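Long-range contact in ribulose bisphosphate carboxylase (Pyrococcus horikoshii, PDB 2D69), which probably adds carbon dioxide and water to ribulose 1,5-bisphosphate, yielding two molecules of 3-phosphoglycerate in an archaeal pathway of AMP degradation: residues A43-I52 and A65-L75. Sequence-based numbering, arbitrary orientation.
Sequences AGRIASESSI and AKRSMAKVFYL
Ser-51 OG accepts a weak but nearly straight hydrogen bond from Ala-70 N (3.3 Å, N-H...O angle 171°). The same hydroxyl donates a shorter one, 2.7 Å, to Ala-47 O. With OG lodged between its own backbone N and carbonyl carbon (chi1 70°), the hydroxyl links the last turn of helix 39-49 to the backbone entering strand 71-78. An alanine in place of Ser-51 would probably leave Ala-70 N without this acceptor and remove the side-chain tie to Ala-47 O. Beyond the hydroxyl, Ile-52 pushes both branches into segment 65-75: CG2 lies 3.5 Å from Ser-68 O, a buried oxygen with no polar partner, while CD1 meets Met-69 CG at 3.5 Å, tighter than an ordinary carbon-carbon contact. In the other direction along the helix, Ala-47 CB sits 3.8 Å from Val-72 CG2, and Val-72 CG2 also stands 3.5 Å from Ala-43 O. Val-72 has CG1 anti to its backbone N, an arrangement that presents both methyls to Ala-43 CB. The axes of helix 43-49 and strand 71-75 approach to 7.9 Å, with 135° between their N-to-C directions, so the helix packs obliquely across a strand of the mixed sheet in the Rubisco N-terminal domain. On that sheet, Ile-86 of strand 81-88 touches both Ile-46 and Ala-70, and Phe-32 of strand 26-34 touches both Ile-46 and Leu-75. Ser-68 OG is hydrogen-bonded to Met-64 O, and next to the contact Glu-49 packs on Glu-189 of a second subunit, a predicted magnesium ligand.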
loop_
_atom_site.group_PDB
_atom_site.type_symbol
_atom_site.label_atom_id
_atom_site.label_comp_id
_atom_site.label_asym_id
_atom_site.label_seq_id
_atom_site.Cartn_x
_atom_site.Cartn_y
_atom_site.Cartn_z
ATOM N N ALA A 43 -36.186 -29.328 29.072
ATOM C CA ALA A 43 -35.013 -29.798 28.337
ATOM C C ALA A 43 -35.185 -29.565 26.805
ATOM O O ALA A 43 -34.269 -29.092 26.125
ATOM C CB ALA A 43 -34.763 -31.258 28.667
ATOM N N GLY A 44 -36.379 -29.870 26.307
ATOM C CA GLY A 44 -36.765 -29.608 24.938
ATOM C C GLY A 44 -36.594 -28.143 24.568
ATOM O O GLY A 44 -36.016 -27.847 23.536
ATOM N N ARG A 45 -37.053 -27.241 25.430
ATOM C CA ARG A 45 -36.894 -25.820 25.232
ATOM C C ARG A 45 -35.416 -25.430 25.076
ATOM O O ARG A 45 -35.054 -24.591 24.226
ATOM C CB ARG A 45 -37.496 -25.070 26.412
ATOM C CG ARG A 45 -39.030 -25.046 26.334
ATOM C CD ARG A 45 -39.676 -24.443 27.558
ATOM N NE ARG A 45 -41.158 -24.540 27.527
ATOM C CZ ARG A 45 -41.977 -23.579 27.082
ATOM N NH1 ARG A 45 -41.504 -22.434 26.593
ATOM N NH2 ARG A 45 -43.305 -23.773 27.093
ATOM N N ILE A 46 -34.556 -26.043 25.876
ATOM C CA ILE A 46 -33.116 -25.766 25.723
ATOM C C ILE A 46 -32.622 -26.200 24.325
ATOM O O ILE A 46 -31.895 -25.447 23.643
ATOM C CB ILE A 46 -32.291 -26.429 26.826
ATOM C CG1 ILE A 46 -32.766 -25.913 28.186
ATOM C CG2 ILE A 46 -30.792 -26.044 26.646
ATOM C CD1 ILE A 46 -32.375 -26.814 29.378
ATOM N N ALA A 47 -33.018 -27.405 23.910
ATOM C CA ALA A 47 -32.505 -28.015 22.655
ATOM C C ALA A 47 -33.006 -27.209 21.447
ATOM O O ALA A 47 -32.299 -26.926 20.451
ATOM C CB ALA A 47 -32.959 -29.479 22.589
ATOM N N SER A 48 -34.257 -26.822 21.579
ATOM C CA SER A 48 -34.959 -26.027 20.593
ATOM C C SER A 48 -34.337 -24.634 20.347
ATOM O O SER A 48 -34.016 -24.248 19.215
ATOM C CB SER A 48 -36.383 -25.829 21.109
ATOM O OG SER A 48 -37.042 -25.105 20.158
ATOM N N GLU A 49 -34.170 -23.879 21.422
ATOM C CA GLU A 49 -33.741 -22.517 21.332
ATOM C C GLU A 49 -32.239 -22.481 20.950
ATOM O O GLU A 49 -31.776 -21.522 20.339
ATOM C CB GLU A 49 -34.055 -21.801 22.634
ATOM C CG GLU A 49 -33.749 -20.309 22.642
ATOM C CD GLU A 49 -34.697 -19.488 21.772
ATOM O OE1 GLU A 49 -35.827 -19.991 21.460
ATOM O OE2 GLU A 49 -34.288 -18.349 21.401
ATOM N N SER A 50 -31.493 -23.533 21.273
ATOM C CA SER A 50 -30.096 -23.607 20.852
ATOM C C SER A 50 -29.942 -24.224 19.454
ATOM O O SER A 50 -28.856 -24.410 18.998
ATOM C CB SER A 50 -29.232 -24.353 21.870
ATOM O OG SER A 50 -29.763 -25.603 22.297
ATOM N N SER A 51 -31.032 -24.574 18.789
ATOM C CA SER A 51 -30.940 -25.171 17.460
ATOM C C SER A 51 -31.902 -24.464 16.516
ATOM O O SER A 51 -31.652 -23.324 16.223
ATOM C CB SER A 51 -31.135 -26.710 17.505
ATOM O OG SER A 51 -32.468 -27.105 17.808
ATOM N N ILE A 52 -32.992 -25.094 16.087
ATOM C CA ILE A 52 -33.853 -24.561 15.038
ATOM C C ILE A 52 -35.087 -23.852 15.564
ATOM O O ILE A 52 -35.845 -23.246 14.793
ATOM C CB ILE A 52 -34.292 -25.680 14.043
ATOM C CG1 ILE A 52 -35.122 -26.784 14.708
ATOM C CG2 ILE A 52 -33.136 -26.340 13.381
ATOM C CD1 ILE A 52 -35.899 -27.621 13.728
ATOM N N ALA A 65 -33.284 -27.747 7.728
ATOM C CA ALA A 65 -33.884 -27.560 9.056
ATOM C C ALA A 65 -33.946 -28.872 9.863
ATOM O O ALA A 65 -33.539 -28.912 11.019
ATOM C CB ALA A 65 -35.302 -26.948 8.947
ATOM N N LYS A 66 -34.434 -29.929 9.239
ATOM C CA LYS A 66 -34.567 -31.227 9.918
ATOM C C LYS A 66 -33.197 -31.793 10.290
ATOM O O LYS A 66 -33.033 -32.277 11.408
ATOM C CB LYS A 66 -35.461 -32.225 9.153
ATOM C CG LYS A 66 -35.044 -32.515 7.665
ATOM C CD LYS A 66 -36.153 -33.263 6.850
ATOM C CE LYS A 66 -36.375 -32.611 5.440
ATOM N NZ LYS A 66 -37.019 -31.220 5.457
ATOM N N ARG A 67 -32.181 -31.577 9.450
ATOM C CA ARG A 67 -30.812 -31.955 9.798
ATOM C C ARG A 67 -30.093 -30.987 10.728
ATOM O O ARG A 67 -28.908 -31.135 10.938
ATOM C CB ARG A 67 -29.941 -32.137 8.546
ATOM C CG ARG A 67 -30.385 -33.257 7.642
ATOM C CD ARG A 67 -29.819 -33.138 6.237
ATOM N NE ARG A 67 -28.373 -33.290 6.266
ATOM C CZ ARG A 67 -27.583 -33.127 5.200
ATOM N NH1 ARG A 67 -28.093 -32.797 4.036
ATOM N NH2 ARG A 67 -26.297 -33.304 5.294
ATOM N N SER A 68 -30.774 -29.962 11.229
ATOM C CA SER A 68 -30.124 -29.030 12.112
ATOM C C SER A 68 -30.688 -29.107 13.553
ATOM O O SER A 68 -30.345 -28.282 14.352
ATOM C CB SER A 68 -30.228 -27.594 11.572
ATOM O OG SER A 68 -29.698 -27.437 10.234
ATOM N N MET A 69 -31.529 -30.089 13.873
ATOM C CA MET A 69 -32.171 -30.180 15.197
ATOM C C MET A 69 -31.262 -30.734 16.245
ATOM O O MET A 69 -30.667 -31.770 16.021
ATOM C CB MET A 69 -33.311 -31.172 15.166
ATOM C CG MET A 69 -34.549 -30.706 14.500
ATOM S SD MET A 69 -35.776 -32.055 14.660
ATOM C CE MET A 69 -36.517 -31.743 16.261
ATOM N N ALA A 70 -31.224 -30.104 17.417
ATOM C CA ALA A 70 -30.501 -30.648 18.553
ATOM C C ALA A 70 -31.410 -31.697 19.202
ATOM O O ALA A 70 -32.625 -31.693 18.993
ATOM C CB ALA A 70 -30.125 -29.568 19.528
ATOM N N LYS A 71 -30.822 -32.660 19.898
ATOM C CA LYS A 71 -31.603 -33.726 20.531
ATOM C C LYS A 71 -31.179 -33.941 21.972
ATOM O O LYS A 71 -29.993 -34.161 22.232
ATOM C CB LYS A 71 -31.447 -35.028 19.750
ATOM C CG LYS A 71 -32.383 -35.144 18.527
ATOM C CD LYS A 71 -33.796 -35.714 18.845
ATOM C CE LYS A 71 -34.813 -35.503 17.673
ATOM N NZ LYS A 71 -34.636 -34.116 17.011
ATOM N N VAL A 72 -32.134 -33.912 22.897
ATOM C CA VAL A 72 -31.867 -34.260 24.291
ATOM C C VAL A 72 -31.809 -35.769 24.377
ATOM O O VAL A 72 -32.804 -36.428 24.116
ATOM C CB VAL A 72 -32.970 -33.769 25.264
ATOM C CG1 VAL A 72 -32.585 -34.132 26.707
ATOM C CG2 VAL A 72 -33.216 -32.272 25.109
ATOM N N PHE A 73 -30.646 -36.316 24.739
ATOM C CA PHE A 73 -30.456 -37.757 24.782
ATOM C C PHE A 73 -30.227 -38.348 26.188
ATOM O O PHE A 73 -30.273 -39.588 26.374
ATOM C CB PHE A 73 -29.343 -38.146 23.822
ATOM C CG PHE A 73 -27.961 -37.778 24.278
ATOM C CD1 PHE A 73 -27.222 -38.662 25.063
ATOM C CD2 PHE A 73 -27.383 -36.553 23.903
ATOM C CE1 PHE A 73 -25.934 -38.341 25.489
ATOM C CE2 PHE A 73 -26.080 -36.218 24.306
ATOM C CZ PHE A 73 -25.350 -37.112 25.095
ATOM N N TYR A 74 -29.972 -37.461 27.151
ATOM C CA TYR A 74 -29.792 -37.812 28.554
ATOM C C TYR A 74 -30.549 -36.815 29.423
ATOM O O TYR A 74 -30.451 -35.609 29.222
ATOM C CB TYR A 74 -28.310 -37.759 28.893
ATOM C CG TYR A 74 -27.947 -37.944 30.353
ATOM C CD1 TYR A 74 -27.316 -39.126 30.786
ATOM C CD2 TYR A 74 -28.171 -36.939 31.280
ATOM C CE1 TYR A 74 -26.930 -39.303 32.109
ATOM C CE2 TYR A 74 -27.793 -37.098 32.606
ATOM C CZ TYR A 74 -27.170 -38.288 33.015
ATOM O OH TYR A 74 -26.803 -38.464 34.326
ATOM N N LEU A 75 -31.283 -37.314 30.399
ATOM C CA LEU A 75 -32.030 -36.449 31.300
ATOM C C LEU A 75 -32.254 -37.141 32.637
ATOM O O LEU A 75 -32.956 -38.122 32.695
ATOM C CB LEU A 75 -33.387 -36.077 30.693
ATOM C CG LEU A 75 -34.272 -35.239 31.623
ATOM C CD1 LEU A 75 -33.515 -33.933 31.954
ATOM C CD2 LEU A 75 -35.636 -34.925 31.029
#